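Local coordinates for protein putative nudix hydrolase family member (Chromobacterium violaceum, PDB 3F13) that probably acts as a magnesium-dependent hydrolase of the Nudix family, its exact substrate not being established, at residues Y73-I78 and L124-R129; L88-G93 and R142-L147; V29-S34 and A105-P110. All coordinates share one frame; numbering follows the deposited sequence.

Overall arrangement
All three contacts reach one mixed sheet of the Nudix fold but differ in chemistry. Interaction 3 is strand to strand, a buried antiparallel ladder in which four backbone hydrogen bonds join 29-31 to 105-107. Interactions 1 and 2 lay the consecutive helices 118-132 and 136-157 on the neighbouring strands 70-78 and 82-90. Interaction 2 is buried and wholly aliphatic; interaction 1 is partly buried and mixes a cation-pi stack with apolar packing. The centres of interactions 1 and 2 lie about 16 Å apart and Y127 joins them, its OH 3.3 Å from L145 CD1. Helix 118-132 also reaches interaction 3, where L124 CD1 lies 3.9 Å from V107 CG1.

Interaction 1. Residues Y73-I78 and L124-R129; sequences YLFDHI and LRRYAR
F75 and R126 form the main contact between strand 70-78 and helix 118-132, a helix laid on the sheet of the Nudix fold. The two short segments run at 141° to each other, with axes 9.8 Å apart at closest approach. A classic beta bulge marks the strand here: L74 and F75 both face V86 on strand 82-90, and the CB of each is directed to the helix.

The cation-pi component is a flat stack. The R126 guanidinium lies over the F75 ring with planes 18° apart and centres separated by 4.3 Å. CD1 of F75 sits over the middle of the guanidinium, whereas the aliphatic part of the arginine covers the far portion of the ring: CG makes a CH-pi contact 3.9 Å from the ring centroid, close to the ring normal. CG, anti to the backbone N, is set over the ring; the two side chains slide past each other in opposite directions.

Apolar packing adds a second contact. CD1 of L74 meets CD1 of Y127 at 3.8 Å, approaching the tyrosine ring obliquely. L141 of helix 136-157 touches both side chains, placing this pair where two helices meet the sheet. The Y127 hydroxyl is hydrogen-bonded to E24, giving this otherwise hydrophobic side chain a polar anchor on strand 16-25.

At H77, R126 NH2 lies near the ring plane at its edge, 4.4 Å from ND1, a matter of proximity only; the polar partner of H77 is E119, an earlier residue of the same helix, bonded to NE2. The backbone carbonyl of D76 provides the direct polar link: R126 NH2 gives D76 O a weak hydrogen bond of 2.9 Å, bent to 122° at the hydrogen.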
# COMPACT_ATOMS: atom_id res chain seq x y z
N TYR B 73 -0.02 -2.69 -6.28
CA TYR B 73 0.81 -2.66 -7.49
C TYR B 73 0.08 -3.32 -8.67
O TYR B 73 -0.34 -4.48 -8.57
CB TYR B 73 2.19 -3.32 -7.24
CG TYR B 73 2.95 -3.64 -8.52
CD1 TYR B 73 3.51 -2.62 -9.29
CD2 TYR B 73 3.02 -4.94 -9.01
CE1 TYR B 73 4.17 -2.90 -10.49
CE2 TYR B 73 3.69 -5.25 -10.20
CZ TYR B 73 4.26 -4.20 -10.94
OH TYR B 73 4.94 -4.45 -12.11
N LEU B 74 -0.09 -2.59 -9.78
CA LEU B 74 -0.79 -3.13 -10.95
C LEU B 74 0.17 -3.62 -12.03
O LEU B 74 0.08 -4.78 -12.48
CB LEU B 74 -1.72 -2.06 -11.54
CG LEU B 74 -2.63 -1.38 -10.52
CD1 LEU B 74 -3.40 -0.19 -11.14
CD2 LEU B 74 -3.57 -2.47 -9.94
N PHE B 75 1.10 -2.77 -12.46
CA PHE B 75 2.01 -3.16 -13.55
C PHE B 75 3.10 -2.12 -13.75
O PHE B 75 3.03 -1.01 -13.15
CB PHE B 75 1.24 -3.33 -14.88
CG PHE B 75 0.32 -2.15 -15.23
CD1 PHE B 75 0.82 -1.02 -15.87
CD2 PHE B 75 -1.04 -2.19 -14.94
CE1 PHE B 75 -0.03 0.08 -16.20
CE2 PHE B 75 -1.89 -1.11 -15.27
CZ PHE B 75 -1.36 0.04 -15.88
N ASP B 76 4.05 -2.47 -14.62
CA ASP B 76 5.13 -1.56 -14.99
C ASP B 76 4.74 -0.94 -16.33
O ASP B 76 4.08 -1.59 -17.15
CB ASP B 76 6.45 -2.31 -15.17
CG ASP B 76 6.84 -3.14 -13.96
OD1 ASP B 76 6.70 -2.64 -12.81
OD2 ASP B 76 7.25 -4.31 -14.15
N HIS B 77 5.14 0.31 -16.56
CA HIS B 77 4.90 0.94 -17.84
C HIS B 77 6.22 1.61 -18.21
O HIS B 77 6.65 2.53 -17.51
CB HIS B 77 3.83 2.01 -17.70
CG HIS B 77 3.56 2.75 -18.97
ND1 HIS B 77 2.71 2.27 -19.94
CD2 HIS B 77 4.03 3.93 -19.43
CE1 HIS B 77 2.66 3.13 -20.94
NE2 HIS B 77 3.46 4.14 -20.66
N ILE B 78 6.89 1.15 -19.27
CA ILE B 78 8.14 1.83 -19.65
C ILE B 78 7.94 2.75 -20.87
O ILE B 78 7.19 2.47 -21.78
CB ILE B 78 9.33 0.87 -19.91
CG1 ILE B 78 9.08 0.03 -21.16
CG2 ILE B 78 9.57 -0.03 -18.67
CD1 ILE B 78 10.28 -0.71 -21.69
N LEU B 124 -3.86 4.61 -18.42
CA LEU B 124 -5.28 4.46 -18.11
C LEU B 124 -5.96 3.43 -18.99
O LEU B 124 -6.91 2.76 -18.55
CB LEU B 124 -6.02 5.81 -18.23
CG LEU B 124 -5.75 6.75 -17.07
CD1 LEU B 124 -6.44 8.08 -17.34
CD2 LEU B 124 -6.22 6.08 -15.76
N ARG B 125 -5.50 3.29 -20.24
CA ARG B 125 -6.07 2.25 -21.09
C ARG B 125 -5.79 0.85 -20.53
O ARG B 125 -6.66 -0.02 -20.51
CB ARG B 125 -5.52 2.34 -22.53
CG ARG B 125 -6.09 3.50 -23.27
CD ARG B 125 -6.22 3.19 -24.80
NE ARG B 125 -7.20 4.13 -25.32
CZ ARG B 125 -6.87 5.28 -25.88
NH1 ARG B 125 -7.81 6.12 -26.31
NH2 ARG B 125 -5.59 5.56 -26.03
N ARG B 126 -4.56 0.62 -20.08
CA ARG B 126 -4.16 -0.67 -19.55
C ARG B 126 -4.89 -0.94 -18.26
O ARG B 126 -5.32 -2.06 -18.00
CB ARG B 126 -2.66 -0.67 -19.30
CG ARG B 126 -2.10 -2.04 -19.00
CD ARG B 126 -0.66 -2.10 -19.58
NE ARG B 126 0.14 -3.13 -18.93
CZ ARG B 126 1.46 -3.06 -18.79
NH1 ARG B 126 2.10 -4.03 -18.19
NH2 ARG B 126 2.11 -1.99 -19.23
N TYR B 127 -5.01 0.09 -17.44
CA TYR B 127 -5.75 -0.03 -16.18
C TYR B 127 -7.21 -0.39 -16.47
O TYR B 127 -7.83 -1.20 -15.79
CB TYR B 127 -5.72 1.30 -15.44
CG TYR B 127 -6.71 1.32 -14.28
CD1 TYR B 127 -6.48 0.55 -13.15
CD2 TYR B 127 -7.87 2.09 -14.32
CE1 TYR B 127 -7.38 0.55 -12.09
CE2 TYR B 127 -8.77 2.10 -13.26
CZ TYR B 127 -8.51 1.32 -12.15
OH TYR B 127 -9.38 1.31 -11.08
N ALA B 128 -7.77 0.25 -17.49
CA ALA B 128 -9.16 -0.07 -17.87
C ALA B 128 -9.32 -1.54 -18.23
O ALA B 128 -10.32 -2.16 -17.84
CB ALA B 128 -9.58 0.80 -19.03
N ARG B 129 -8.37 -2.12 -18.96
CA ARG B 129 -8.39 -3.56 -19.27
C ARG B 129 -8.30 -4.37 -17.98
O ARG B 129 -9.11 -5.27 -17.75
CB ARG B 129 -7.21 -3.97 -20.17
CG ARG B 129 -7.47 -3.98 -21.67
CD ARG B 129 -6.21 -4.43 -22.46
NE ARG B 129 -5.37 -3.28 -22.78
CZ ARG B 129 -4.06 -3.19 -22.51
NH1 ARG B 129 -3.41 -4.20 -21.94
NH2 ARG B 129 -3.40 -2.07 -22.84

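Interaction 2. Residues L88-G93 and R142-L147; sequences LCIAQG and RALLGL
I90 and L144 cross at about a right angle, bringing isoleucine CD1 to 3.9 Å from leucine CD2. The same I90 methyl also meets L147, 3.8 Å from its CD2, and those side chains too are nearly perpendicular. One methyl thus touches two leucines placed three residues apart on helix 136-157. The isoleucine geometry accounts for this reach: CG1 is anti to the carbonyl carbon and CD1 extends from it in a trans conformation (chi2 -167°).

L88 meets the helix in a different orientation. It slides past L144 in the opposite direction, and its CD2 packs 4.0 Å from L144 CB, near the root of that side chain. Against L145 it lies at a slant, with L88 CD1 4.0 Å from L145 CD2; the other L88 methyl comes equally near L145 CG. Although the CB of L145 is directed away from the strand, CG and CD2 return to this interface. L144 is consequently contacted at two levels, by L88 near its base and by I90 at one terminal methyl.

The apolar layer continues beyond these residues. Y127 of helix 118-132 touches both L88 and L145, while L72 of strand 70-78 touches L144. Across the dimer, L72 of the second subunit packs on L144 and L147, and A143 meets A143 of that subunit, so this helix lies at a subunit interface as well as on the sheet.

With strand 88-90 and helix 142-147 inclined by 25° and their axes 9.2 Å apart at closest approach, the helix runs in roughly the same direction as the strand. This aliphatic helix-on-sheet packing is characteristic of a layered alpha/beta architecture, here in the Nudix fold, with helix 136-157 as one of the helices packed on the sheet.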
# COMPACT_ATOMS: atom_id res chain seq x y z
N LEU B 88 -2.81 1.22 -7.80
CA LEU B 88 -4.16 1.69 -7.48
C LEU B 88 -4.09 2.06 -6.00
O LEU B 88 -3.67 1.22 -5.19
CB LEU B 88 -5.17 0.55 -7.64
CG LEU B 88 -6.62 0.90 -7.24
CD1 LEU B 88 -7.25 1.93 -8.17
CD2 LEU B 88 -7.51 -0.36 -7.21
N CYS B 89 -4.41 3.29 -5.66
CA CYS B 89 -4.29 3.76 -4.27
C CYS B 89 -5.62 4.22 -3.66
O CYS B 89 -6.42 4.83 -4.34
CB CYS B 89 -3.33 4.94 -4.20
SG CYS B 89 -1.73 4.67 -5.00
N ILE B 90 -5.79 3.94 -2.37
CA ILE B 90 -6.86 4.47 -1.55
C ILE B 90 -6.27 5.47 -0.53
O ILE B 90 -5.26 5.19 0.15
CB ILE B 90 -7.48 3.38 -0.63
CG1 ILE B 90 -7.65 2.05 -1.34
CG2 ILE B 90 -8.71 3.93 0.10
CD1 ILE B 90 -8.53 1.12 -0.53
N ALA B 91 -6.91 6.61 -0.44
CA ALA B 91 -6.79 7.52 0.71
C ALA B 91 -8.22 8.03 0.99
O ALA B 91 -9.09 7.92 0.13
CB ALA B 91 -5.81 8.67 0.40
N GLN B 92 -8.47 8.53 2.19
CA GLN B 92 -9.85 8.82 2.59
C GLN B 92 -10.10 10.31 2.77
O GLN B 92 -11.00 10.71 3.53
CB GLN B 92 -10.22 8.07 3.88
N GLY B 93 -9.32 11.13 2.09
CA GLY B 93 -9.61 12.56 2.08
C GLY B 93 -10.08 13.04 0.72
O GLY B 93 -10.38 12.25 -0.17
N ARG B 142 -10.61 -5.10 -8.08
CA ARG B 142 -12.04 -4.84 -7.92
C ARG B 142 -12.45 -4.81 -6.45
O ARG B 142 -13.33 -4.03 -6.06
CB ARG B 142 -12.89 -5.84 -8.71
CG ARG B 142 -12.87 -5.63 -10.27
CD ARG B 142 -13.88 -6.55 -10.95
NE ARG B 142 -13.46 -7.93 -10.87
CZ ARG B 142 -12.50 -8.46 -11.63
NH1 ARG B 142 -11.87 -7.72 -12.54
NH2 ARG B 142 -12.17 -9.72 -11.45
N ALA B 143 -11.82 -5.63 -5.62
CA ALA B 143 -12.15 -5.61 -4.21
C ALA B 143 -11.70 -4.30 -3.56
O ALA B 143 -12.38 -3.75 -2.69
CB ALA B 143 -11.58 -6.83 -3.48
N LEU B 144 -10.54 -3.79 -3.98
CA LEU B 144 -10.07 -2.51 -3.44
C LEU B 144 -11.01 -1.39 -3.86
O LEU B 144 -11.32 -0.52 -3.06
CB LEU B 144 -8.62 -2.24 -3.84
CG LEU B 144 -7.65 -3.07 -3.01
CD1 LEU B 144 -6.21 -2.96 -3.55
CD2 LEU B 144 -7.74 -2.57 -1.54
N LEU B 145 -11.45 -1.40 -5.11
CA LEU B 145 -12.42 -0.43 -5.60
C LEU B 145 -13.73 -0.46 -4.78
O LEU B 145 -14.27 0.59 -4.38
CB LEU B 145 -12.65 -0.65 -7.09
CG LEU B 145 -11.46 -0.13 -7.92
CD1 LEU B 145 -11.75 -0.35 -9.39
CD2 LEU B 145 -11.16 1.35 -7.65
N GLY B 146 -14.16 -1.66 -4.44
CA GLY B 146 -15.32 -1.87 -3.58
C GLY B 146 -15.14 -1.28 -2.20
O GLY B 146 -16.05 -0.67 -1.68
N LEU B 147 -13.97 -1.48 -1.59
CA LEU B 147 -13.59 -0.81 -0.37
C LEU B 147 -13.71 0.71 -0.49
O LEU B 147 -14.35 1.36 0.34
CB LEU B 147 -12.16 -1.26 0.05
CG LEU B 147 -11.69 -0.65 1.38
CD1 LEU B 147 -12.73 -0.84 2.49
CD2 LEU B 147 -10.36 -1.26 1.77

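Interaction 3. Residues V29-S34 and A105-P110; sequences VLVTAS and ALVSSP
A105 pairs with V31 in an antiparallel beta ladder that joins strands 103-107 and 28-33 in the mixed sheet of the Nudix fold. Its backbone is held in both directions: A105 N donates to V31 O at 2.9 Å, and V31 N donates to A105 O with an N-H...O angle of 172°. The alanine CB packs 4.3 Å from V31 CG2 on the same side of the sheet.

At L106 the register passes to a non-hydrogen-bonded pair with L30. Their side chains meet on the other sheet face, where L106 CD2 lies 4.0 Å from L30 CD1. The backbone adds a CA-H...O contact from L106 to V29 O, 3.3 Å between CA and O.

V107 returns to the face of A105. One of its methyls, CG2, crosses to V31 CG1 at 3.7 Å, the two side chains standing nearly perpendicular. On this face, L124 of helix 118-132 covers V29 and V107. V107 and V29 form the second hydrogen-bonded pair: V29 N donates to V107 O at 2.9 Å, while V107 N reaches V29 O at 2.7 Å with a 151° angle at the hydrogen.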
# COMPACT_ATOMS: atom_id res chain seq x y z
N VAL B 29 -11.04 8.97 -12.18
CA VAL B 29 -9.63 8.89 -11.78
C VAL B 29 -8.99 10.28 -11.69
O VAL B 29 -9.09 11.10 -12.61
CB VAL B 29 -8.83 8.03 -12.79
CG1 VAL B 29 -7.29 8.15 -12.52
CG2 VAL B 29 -9.27 6.60 -12.72
N LEU B 30 -8.32 10.53 -10.57
CA LEU B 30 -7.63 11.78 -10.32
C LEU B 30 -6.45 12.04 -11.27
O LEU B 30 -5.61 11.17 -11.48
CB LEU B 30 -7.11 11.75 -8.88
CG LEU B 30 -6.52 13.05 -8.36
CD1 LEU B 30 -7.56 14.16 -8.45
CD2 LEU B 30 -6.02 12.84 -6.93
N VAL B 31 -6.43 13.23 -11.89
CA VAL B 31 -5.28 13.69 -12.66
C VAL B 31 -4.95 15.11 -12.23
O VAL B 31 -5.82 15.82 -11.71
CB VAL B 31 -5.53 13.69 -14.18
CG1 VAL B 31 -5.75 12.25 -14.70
CG2 VAL B 31 -6.72 14.54 -14.52
N THR B 32 -3.70 15.49 -12.44
CA THR B 32 -3.19 16.77 -11.97
C THR B 32 -2.42 17.46 -13.08
O THR B 32 -1.85 16.81 -13.96
CB THR B 32 -2.25 16.58 -10.78
OG1 THR B 32 -1.07 15.88 -11.19
CG2 THR B 32 -2.95 15.77 -9.67
N ALA B 33 -2.41 18.80 -13.04
CA ALA B 33 -1.67 19.60 -14.01
C ALA B 33 -0.89 20.68 -13.27
O ALA B 33 -1.44 21.36 -12.41
CB ALA B 33 -2.63 20.24 -14.97
N SER B 34 0.40 20.80 -13.59
CA SER B 34 1.23 21.90 -13.07
C SER B 34 1.26 23.08 -14.04
O SER B 34 1.61 24.21 -13.65
CB SER B 34 2.65 21.44 -12.83
OG SER B 34 3.22 21.01 -14.06
N ALA B 105 -8.32 17.35 -11.73
CA ALA B 105 -9.60 16.97 -12.33
C ALA B 105 -9.77 15.45 -12.30
O ALA B 105 -8.95 14.74 -11.74
CB ALA B 105 -9.71 17.50 -13.76
N LEU B 106 -10.85 14.97 -12.90
CA LEU B 106 -11.21 13.56 -12.83
C LEU B 106 -11.43 13.04 -14.23
O LEU B 106 -12.04 13.72 -15.07
CB LEU B 106 -12.49 13.38 -12.02
CG LEU B 106 -12.34 13.90 -10.61
CD1 LEU B 106 -13.64 13.67 -9.84
CD2 LEU B 106 -11.16 13.18 -9.96
N VAL B 107 -10.94 11.84 -14.50
CA VAL B 107 -11.07 11.26 -15.83
C VAL B 107 -11.98 10.02 -15.80
O VAL B 107 -11.74 9.11 -15.01
CB VAL B 107 -9.72 10.84 -16.35
CG1 VAL B 107 -9.92 9.87 -17.51
CG2 VAL B 107 -8.88 12.07 -16.72
N SER B 108 -13.01 9.97 -16.65
CA SER B 108 -14.00 8.85 -16.60
C SER B 108 -13.71 7.70 -17.57
O SER B 108 -14.26 6.60 -17.43
CB SER B 108 -15.44 9.36 -16.81
N SER B 109 -12.86 7.95 -18.56
CA SER B 109 -12.47 6.89 -19.47
C SER B 109 -11.19 7.28 -20.20
O SER B 109 -10.88 8.46 -20.31
CB SER B 109 -13.61 6.54 -20.45
OG SER B 109 -13.40 7.07 -21.73
N PRO B 110 -10.40 6.28 -20.65
CA PRO B 110 -9.12 6.53 -21.29
C PRO B 110 -9.31 7.25 -22.62
O PRO B 110 -8.35 7.72 -23.21
CB PRO B 110 -8.57 5.13 -21.53
CG PRO B 110 -9.40 4.22 -20.66
CD PRO B 110 -10.74 4.85 -20.65